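Side-chain contacts in RNA-dependent RNA Polymerase (Bombyx mori cytoplasmic polyhedrosis virus, PDB 6TZ0), which catalyses RNA-templated RNA synthesis, transcribing the double-stranded viral genome into plus strands and probably copying plus strands into minus strands: residues R254-E259 with N316-L321; N312-R317 with Y332-A337; R772-L777 with A1046-F1051. All coordinates share one frame; numbering follows the deposited sequence.

Contact 1 of 3, residues R254-E259 with N316-L321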
# COMPACT_ATOMS: atom_id res chain seq x y z
N ARG A 254 -8.82 -27.74 -2.52
CA ARG A 254 -8.52 -27.27 -3.86
C ARG A 254 -7.40 -28.03 -4.54
O ARG A 254 -7.46 -28.24 -5.75
CB ARG A 254 -8.14 -25.78 -3.81
CG ARG A 254 -9.28 -24.81 -3.60
CD ARG A 254 -8.72 -23.43 -3.31
NE ARG A 254 -9.72 -22.37 -3.32
CZ ARG A 254 -10.45 -22.02 -2.27
NH1 ARG A 254 -10.31 -22.66 -1.12
NH2 ARG A 254 -11.33 -21.04 -2.39
N SER A 255 -6.38 -28.47 -3.80
CA SER A 255 -5.12 -28.95 -4.35
C SER A 255 -5.18 -30.37 -4.91
O SER A 255 -4.14 -30.91 -5.29
CB SER A 255 -4.03 -28.86 -3.28
OG SER A 255 -4.30 -29.73 -2.20
N TRP A 256 -6.36 -30.99 -4.96
CA TRP A 256 -6.53 -32.33 -5.52
C TRP A 256 -6.47 -32.36 -7.04
O TRP A 256 -6.37 -33.46 -7.61
CB TRP A 256 -7.88 -32.89 -5.05
CG TRP A 256 -9.02 -32.00 -5.43
CD1 TRP A 256 -9.53 -30.98 -4.68
CD2 TRP A 256 -9.76 -32.01 -6.65
NE1 TRP A 256 -10.54 -30.36 -5.36
CE2 TRP A 256 -10.70 -30.97 -6.58
CE3 TRP A 256 -9.72 -32.80 -7.80
CZ2 TRP A 256 -11.59 -30.71 -7.60
CZ3 TRP A 256 -10.60 -32.53 -8.82
CH2 TRP A 256 -11.53 -31.50 -8.71
N TYR A 257 -6.56 -31.20 -7.70
CA TYR A 257 -6.77 -31.19 -9.15
C TYR A 257 -5.54 -31.65 -9.90
O TYR A 257 -5.67 -32.16 -11.02
CB TYR A 257 -7.17 -29.79 -9.63
CG TYR A 257 -6.06 -28.77 -9.67
CD1 TYR A 257 -5.68 -28.09 -8.53
CD2 TYR A 257 -5.45 -28.43 -10.88
CE1 TYR A 257 -4.68 -27.14 -8.57
CE2 TYR A 257 -4.45 -27.49 -10.93
CZ TYR A 257 -4.07 -26.85 -9.77
OH TYR A 257 -3.08 -25.90 -9.81
N GLN A 258 -4.37 -31.53 -9.29
CA GLN A 258 -3.14 -32.02 -9.90
C GLN A 258 -3.14 -33.54 -9.95
O GLN A 258 -2.76 -34.13 -10.97
CB GLN A 258 -1.95 -31.47 -9.13
CG GLN A 258 -0.62 -31.66 -9.77
CD GLN A 258 0.46 -30.95 -9.00
OE1 GLN A 258 0.20 -30.41 -7.93
NE2 GLN A 258 1.65 -30.90 -9.55
N GLU A 259 -3.61 -34.20 -8.89
CA GLU A 259 -3.75 -35.65 -8.91
C GLU A 259 -4.85 -36.10 -9.86
O GLU A 259 -4.70 -37.14 -10.52
CB GLU A 259 -4.04 -36.15 -7.50
CG GLU A 259 -4.11 -37.65 -7.38
CD GLU A 259 -4.38 -38.10 -5.97
OE1 GLU A 259 -4.49 -37.23 -5.08
OE2 GLU A 259 -4.50 -39.32 -5.74
N ASN A 316 -13.36 -37.39 -4.12
CA ASN A 316 -12.95 -38.69 -4.65
C ASN A 316 -13.75 -39.06 -5.89
O ASN A 316 -13.22 -39.69 -6.82
CB ASN A 316 -13.09 -39.77 -3.58
CG ASN A 316 -12.14 -39.57 -2.44
OD1 ASN A 316 -11.01 -39.13 -2.63
ND2 ASN A 316 -12.57 -39.93 -1.24
N ARG A 317 -15.02 -38.64 -5.94
CA ARG A 317 -15.83 -38.74 -7.15
C ARG A 317 -15.22 -37.97 -8.31
O ARG A 317 -15.21 -38.45 -9.45
CB ARG A 317 -17.23 -38.23 -6.84
CG ARG A 317 -18.21 -38.33 -7.97
CD ARG A 317 -19.57 -37.82 -7.53
NE ARG A 317 -20.54 -37.89 -8.61
CZ ARG A 317 -21.26 -38.97 -8.88
NH1 ARG A 317 -22.11 -38.96 -9.89
NH2 ARG A 317 -21.12 -40.06 -8.15
N ALA A 318 -14.71 -36.77 -8.04
CA ALA A 318 -14.06 -35.98 -9.08
C ALA A 318 -12.73 -36.59 -9.50
O ALA A 318 -12.32 -36.46 -10.67
CB ALA A 318 -13.85 -34.55 -8.59
N LEU A 319 -12.02 -37.23 -8.57
CA LEU A 319 -10.79 -37.95 -8.90
C LEU A 319 -11.08 -39.13 -9.82
O LEU A 319 -10.27 -39.44 -10.70
CB LEU A 319 -10.12 -38.45 -7.62
CG LEU A 319 -8.96 -37.70 -6.95
CD1 LEU A 319 -7.77 -37.78 -7.86
CD2 LEU A 319 -9.29 -36.26 -6.65
N ARG A 320 -12.21 -39.80 -9.64
CA ARG A 320 -12.46 -41.01 -10.42
C ARG A 320 -13.14 -40.72 -11.75
O ARG A 320 -12.71 -41.24 -12.79
CB ARG A 320 -13.28 -42.00 -9.60
CG ARG A 320 -12.55 -42.51 -8.39
CD ARG A 320 -11.37 -43.36 -8.81
NE ARG A 320 -10.69 -43.97 -7.68
CZ ARG A 320 -9.61 -44.73 -7.78
NH1 ARG A 320 -9.05 -45.25 -6.70
NH2 ARG A 320 -9.10 -44.99 -8.98
N LEU A 321 -14.18 -39.90 -11.76
CA LEU A 321 -15.08 -39.80 -12.90
C LEU A 321 -14.66 -38.75 -13.92
O LEU A 321 -15.46 -38.37 -14.78
CB LEU A 321 -16.50 -39.51 -12.43
CG LEU A 321 -17.21 -40.61 -11.64
CD1 LEU A 321 -18.57 -40.13 -11.21
CD2 LEU A 321 -17.32 -41.87 -12.47

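Contact 2 of 3, residues N312-R317 with Y332-A337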
# COMPACT_ATOMS: atom_id res chain seq x y z
N ASN A 312 -15.42 -34.68 0.99
CA ASN A 312 -14.33 -35.60 0.65
C ASN A 312 -14.80 -36.65 -0.35
O ASN A 312 -14.05 -37.04 -1.26
CB ASN A 312 -13.81 -36.26 1.92
CG ASN A 312 -12.48 -36.96 1.71
OD1 ASN A 312 -11.87 -36.85 0.65
ND2 ASN A 312 -12.05 -37.70 2.71
N GLU A 313 -16.04 -37.12 -0.21
CA GLU A 313 -16.56 -38.11 -1.14
C GLU A 313 -16.82 -37.48 -2.51
O GLU A 313 -16.64 -38.14 -3.54
CB GLU A 313 -17.82 -38.74 -0.56
CG GLU A 313 -18.37 -39.93 -1.33
CD GLU A 313 -19.52 -40.61 -0.61
OE1 GLU A 313 -19.91 -40.13 0.48
OE2 GLU A 313 -20.02 -41.63 -1.11
N TYR A 314 -17.20 -36.20 -2.53
CA TYR A 314 -17.31 -35.47 -3.79
C TYR A 314 -15.96 -35.31 -4.47
O TYR A 314 -15.85 -35.42 -5.70
CB TYR A 314 -17.95 -34.11 -3.56
CG TYR A 314 -18.14 -33.31 -4.83
CD1 TYR A 314 -19.16 -33.62 -5.72
CD2 TYR A 314 -17.30 -32.24 -5.13
CE1 TYR A 314 -19.33 -32.89 -6.87
CE2 TYR A 314 -17.47 -31.52 -6.29
CZ TYR A 314 -18.49 -31.85 -7.15
OH TYR A 314 -18.66 -31.12 -8.30
N ILE A 315 -14.90 -35.07 -3.68
CA ILE A 315 -13.56 -34.94 -4.26
C ILE A 315 -13.08 -36.28 -4.81
O ILE A 315 -12.47 -36.33 -5.89
CB ILE A 315 -12.59 -34.34 -3.22
CG1 ILE A 315 -12.95 -32.88 -2.96
CG2 ILE A 315 -11.14 -34.45 -3.66
CD1 ILE A 315 -12.20 -32.29 -1.82
N ASN A 316 -13.36 -37.39 -4.12
CA ASN A 316 -12.95 -38.69 -4.65
C ASN A 316 -13.75 -39.06 -5.89
O ASN A 316 -13.22 -39.69 -6.82
CB ASN A 316 -13.09 -39.77 -3.58
CG ASN A 316 -12.14 -39.57 -2.44
OD1 ASN A 316 -11.01 -39.13 -2.63
ND2 ASN A 316 -12.57 -39.93 -1.24
N ARG A 317 -15.02 -38.64 -5.94
CA ARG A 317 -15.83 -38.74 -7.15
C ARG A 317 -15.22 -37.97 -8.31
O ARG A 317 -15.21 -38.45 -9.45
CB ARG A 317 -17.23 -38.23 -6.84
CG ARG A 317 -18.21 -38.33 -7.97
CD ARG A 317 -19.57 -37.82 -7.53
NE ARG A 317 -20.54 -37.89 -8.61
CZ ARG A 317 -21.26 -38.97 -8.88
NH1 ARG A 317 -22.11 -38.96 -9.89
NH2 ARG A 317 -21.12 -40.06 -8.15
N TYR A 332 -13.10 -28.58 -10.56
CA TYR A 332 -12.29 -27.64 -9.81
C TYR A 332 -13.04 -26.34 -9.57
O TYR A 332 -12.97 -25.78 -8.47
CB TYR A 332 -10.98 -27.37 -10.53
CG TYR A 332 -10.06 -26.46 -9.76
CD1 TYR A 332 -9.38 -26.93 -8.64
CD2 TYR A 332 -9.87 -25.14 -10.13
CE1 TYR A 332 -8.54 -26.11 -7.93
CE2 TYR A 332 -9.04 -24.31 -9.42
CZ TYR A 332 -8.37 -24.81 -8.33
OH TYR A 332 -7.53 -23.98 -7.62
N ALA A 333 -13.76 -25.84 -10.57
CA ALA A 333 -14.59 -24.65 -10.36
C ALA A 333 -15.71 -24.92 -9.37
O ALA A 333 -16.06 -24.04 -8.57
CB ALA A 333 -15.18 -24.17 -11.69
N ALA A 334 -16.25 -26.15 -9.37
CA ALA A 334 -17.25 -26.52 -8.37
C ALA A 334 -16.67 -26.50 -6.96
O ALA A 334 -17.29 -25.98 -6.04
CB ALA A 334 -17.84 -27.89 -8.69
N CYS A 335 -15.45 -27.02 -6.78
CA CYS A 335 -14.84 -26.99 -5.45
C CYS A 335 -14.41 -25.58 -5.04
O CYS A 335 -14.35 -25.28 -3.84
CB CYS A 335 -13.66 -27.95 -5.38
SG CYS A 335 -14.16 -29.67 -5.43
N ARG A 336 -14.10 -24.71 -6.01
CA ARG A 336 -13.89 -23.30 -5.69
C ARG A 336 -15.17 -22.66 -5.18
O ARG A 336 -15.13 -21.84 -4.26
CB ARG A 336 -13.38 -22.52 -6.92
CG ARG A 336 -12.00 -22.92 -7.39
CD ARG A 336 -11.01 -22.65 -6.31
NE ARG A 336 -10.83 -21.22 -6.05
CZ ARG A 336 -9.76 -20.54 -6.44
NH1 ARG A 336 -8.77 -21.17 -7.04
NH2 ARG A 336 -9.67 -19.25 -6.18
N ALA A 337 -16.31 -23.02 -5.76
CA ALA A 337 -17.58 -22.54 -5.25
C ALA A 337 -17.94 -23.17 -3.91
O ALA A 337 -18.68 -22.58 -3.12
CB ALA A 337 -18.69 -22.79 -6.26

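Contact 3 of 3, residues R772-L777 with A1046-F1051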
# COMPACT_ATOMS: atom_id res chain seq x y z
N ARG A 772 -19.21 -19.95 -16.46
CA ARG A 772 -19.55 -21.06 -17.34
C ARG A 772 -20.87 -20.85 -18.09
O ARG A 772 -21.02 -21.35 -19.20
CB ARG A 772 -19.60 -22.35 -16.52
CG ARG A 772 -19.68 -23.61 -17.31
CD ARG A 772 -19.53 -24.82 -16.42
NE ARG A 772 -19.76 -26.04 -17.16
CZ ARG A 772 -19.72 -27.25 -16.63
NH1 ARG A 772 -19.46 -27.40 -15.34
NH2 ARG A 772 -19.94 -28.32 -17.38
N ARG A 773 -21.81 -20.10 -17.52
CA ARG A 773 -23.05 -19.74 -18.21
C ARG A 773 -23.30 -18.24 -18.01
O ARG A 773 -23.84 -17.83 -16.98
CB ARG A 773 -24.24 -20.56 -17.72
CG ARG A 773 -25.50 -20.30 -18.50
CD ARG A 773 -26.67 -21.19 -18.11
NE ARG A 773 -27.17 -20.94 -16.76
CZ ARG A 773 -27.24 -21.86 -15.81
NH1 ARG A 773 -26.85 -23.10 -16.05
NH2 ARG A 773 -27.71 -21.54 -14.61
N PRO A 774 -22.91 -17.41 -18.98
CA PRO A 774 -23.07 -15.95 -18.82
C PRO A 774 -24.51 -15.45 -18.93
O PRO A 774 -24.78 -14.33 -18.49
CB PRO A 774 -22.20 -15.38 -19.94
CG PRO A 774 -21.25 -16.46 -20.28
CD PRO A 774 -22.01 -17.73 -20.10
N GLU A 775 -25.42 -16.24 -19.50
CA GLU A 775 -26.79 -15.78 -19.69
C GLU A 775 -27.56 -15.73 -18.37
O GLU A 775 -28.32 -14.79 -18.11
CB GLU A 775 -27.50 -16.68 -20.70
CG GLU A 775 -28.93 -16.28 -21.01
CD GLU A 775 -29.04 -14.95 -21.72
OE1 GLU A 775 -28.10 -14.58 -22.47
OE2 GLU A 775 -30.07 -14.27 -21.54
N GLY A 776 -27.37 -16.74 -17.51
CA GLY A 776 -27.95 -16.70 -16.18
C GLY A 776 -27.35 -15.60 -15.33
O GLY A 776 -28.04 -15.03 -14.48
N LEU A 777 -26.09 -15.27 -15.57
CA LEU A 777 -25.48 -14.12 -14.92
C LEU A 777 -26.08 -12.81 -15.41
O LEU A 777 -26.21 -11.85 -14.64
CB LEU A 777 -23.97 -14.19 -15.14
CG LEU A 777 -22.98 -13.20 -14.57
CD1 LEU A 777 -21.76 -13.95 -14.12
CD2 LEU A 777 -22.57 -12.30 -15.69
N ALA A 1046 -11.37 -21.23 -21.92
CA ALA A 1046 -12.08 -20.50 -20.87
C ALA A 1046 -13.31 -21.31 -20.51
O ALA A 1046 -13.73 -22.19 -21.27
CB ALA A 1046 -12.46 -19.08 -21.30
N TYR A 1047 -13.89 -21.02 -19.35
CA TYR A 1047 -15.08 -21.76 -18.94
C TYR A 1047 -16.30 -21.40 -19.77
O TYR A 1047 -17.24 -22.21 -19.84
CB TYR A 1047 -15.41 -21.55 -17.46
CG TYR A 1047 -14.51 -22.27 -16.50
CD1 TYR A 1047 -14.56 -23.65 -16.39
CD2 TYR A 1047 -13.65 -21.58 -15.66
CE1 TYR A 1047 -13.76 -24.32 -15.51
CE2 TYR A 1047 -12.84 -22.25 -14.78
CZ TYR A 1047 -12.90 -23.61 -14.71
OH TYR A 1047 -12.09 -24.29 -13.82
N ASN A 1048 -16.32 -20.24 -20.43
CA ASN A 1048 -17.43 -19.89 -21.31
C ASN A 1048 -17.16 -20.19 -22.78
O ASN A 1048 -18.05 -19.95 -23.61
CB ASN A 1048 -17.80 -18.41 -21.17
CG ASN A 1048 -16.66 -17.47 -21.51
OD1 ASN A 1048 -15.52 -17.88 -21.70
ND2 ASN A 1048 -16.99 -16.20 -21.67
N MET A 1049 -15.98 -20.68 -23.14
CA MET A 1049 -15.60 -20.84 -24.53
C MET A 1049 -15.61 -22.29 -24.97
O MET A 1049 -14.79 -22.70 -25.80
CB MET A 1049 -14.24 -20.20 -24.80
CG MET A 1049 -14.27 -18.69 -24.77
SD MET A 1049 -12.66 -17.96 -25.07
CE MET A 1049 -12.47 -18.38 -26.79
N SER A 1050 -16.55 -23.08 -24.46
CA SER A 1050 -16.66 -24.48 -24.86
C SER A 1050 -17.18 -24.59 -26.28
O SER A 1050 -17.71 -23.64 -26.85
CB SER A 1050 -17.57 -25.24 -23.90
OG SER A 1050 -18.91 -24.80 -24.01
N PHE A 1051 -17.01 -25.78 -26.85
CA PHE A 1051 -17.35 -26.02 -28.25
C PHE A 1051 -18.85 -25.88 -28.48
O PHE A 1051 -19.64 -26.66 -27.94
CB PHE A 1051 -16.87 -27.40 -28.67
CG PHE A 1051 -17.26 -27.77 -30.06
CD1 PHE A 1051 -16.66 -27.14 -31.13
CD2 PHE A 1051 -18.22 -28.73 -30.29
CE1 PHE A 1051 -17.02 -27.46 -32.42
CE2 PHE A 1051 -18.57 -29.07 -31.58
CZ PHE A 1051 -17.98 -28.43 -32.64

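Contact 1 of 3, residues R254-E259 with N316-L321
W256 lays the six-membered half of its indole against two neighbouring side chains of the helix 309-320, A318 and L319. CE3 of W256 lies 3.7 Å from CD2 of L319, and CZ3 of W256 lies 3.8 Å from CB of A318. Both methyl groups come at the ring obliquely, and the W256 and L319 side chains run antiparallel alongside one another. With CG wedged between the backbone N and the carbonyl carbon (chi1 56°), the indole is directed at the end of the opposite helix. W256 belongs to the type I beta turn R254-Y257, which leads into the helix 257-264, so the contact joins a turn and the start of one helix to the last turn of another in the N-terminal region of the polymerase. The two methyls of L319 divide the work: while CD2 meets the indole, CD1 rests 3.7 Å from CG of E259, whose extended chain lies roughly perpendicular to the leucine. E259 thus offers its aliphatic part to L319, and its carboxylate forms a salt bridge with R300 of the helix 295-306. W256 also packs on Y331 and C335 of the helix 325-339.

Contact 2 of 3, residues N312-R317 with Y332-A337
Two consecutive helices, 309-320 and 325-339, form an antiparallel hairpin here, joined by a short connection, and the contact lies on their facing sides. The short segments run at 166° to each other with their axes 11.3 Å apart at closest approach. That spacing is bridged by a large side chain from the first helix reaching small ones on the second. Y314 does most of the reaching. Its CG stands anti to the backbone N (chi1 -178°), which carries the ring across to A334 and C335. The hydroxyl end arrives at alanine, with OH of Y314 3.4 Å from CB of A334. The side of the ring meets the cysteine: CE2 of Y314 is 3.9 Å from SG of C335, and the sulfur lies in the ring plane, at the edge and 85° off the normal, in a sulfur-aromatic contact. I315 adds a looser touch, its CG1 4.2 Å from the same SG of C335, so the sulfur has neighbours from two successive residues of the facing helix. The hydroxyl of Y314 is satisfied by a hydrogen bond to E226 elsewhere in the chain. On the second helix Y332 turns away from the first. NH1 of R336 donates a hydrogen bond of 3.1 Å to OH of Y332, close to the guanidinium plane, and R336 also makes a cation-pi contact with F735. I315 also touches W256, which comes in from a loop. With the nearest backbones at I315 and C335, a tyrosine edge here spans the distance to alanine and cysteine in an antiparallel pair of consecutive helices, an alpha-hairpin.

Contact 3 of 3, residues R772-L777 with A1046-F1051
The backbones come closest at R772 and N1048, whose CA atoms are 4.7 Å apart, where the approach to the helix 774-786 meets the loop before the helix 1054-1062. A CA-H...O contact lies beside this point: CA of R772 is 3.6 Å from O of Y1047, with an angle of 158° at the hydrogen. The same carbonyl is brushed by the aliphatic root of the arginine, CG of R772 standing 3.8 Å from O of Y1047. With CG anti to the backbone N (chi1 -169°), the extended chain takes the guanidinium away from N1048, to where NH2 of R772 bonds to the backbone O of S60. Y1047 likewise takes its hydroxyl elsewhere, to the backbone O of A329, in the helix 325-339, leaving its CB near the arginine. Two residues beyond R772, CG of P774 rests 4.1 Å from CB of N1048, the proline ring set nearly square to the asparagine side chain. The touching groups are mostly carbon, with the carbonyl of Y1047 the nearest polar group, which suggests that close fit and a weak CA-H...O contact do most of the work.

In the fold
Contacts 1 and 2 are neighbours, their centres 7 Å apart, and both draw on the helix 309-320: contact 1 uses its C-terminal end and contact 2 its middle. They also touch directly, where the ring of Y257 in contact 1 meets that of Y332 in contact 2. Both are buried and apolar, one built on an indole and the aliphatic part of a glutamate against methyls, the other on a tyrosine edge against a sulfur and a methyl. Contact 3, partly buried, lies about 22 Å from contact 1 and 19 Å from contact 2 between centres. It joins chain parts 269 residues apart through backbone and aliphatic atoms, yet reaches the hairpin where the Y1047 hydroxyl packs on A333.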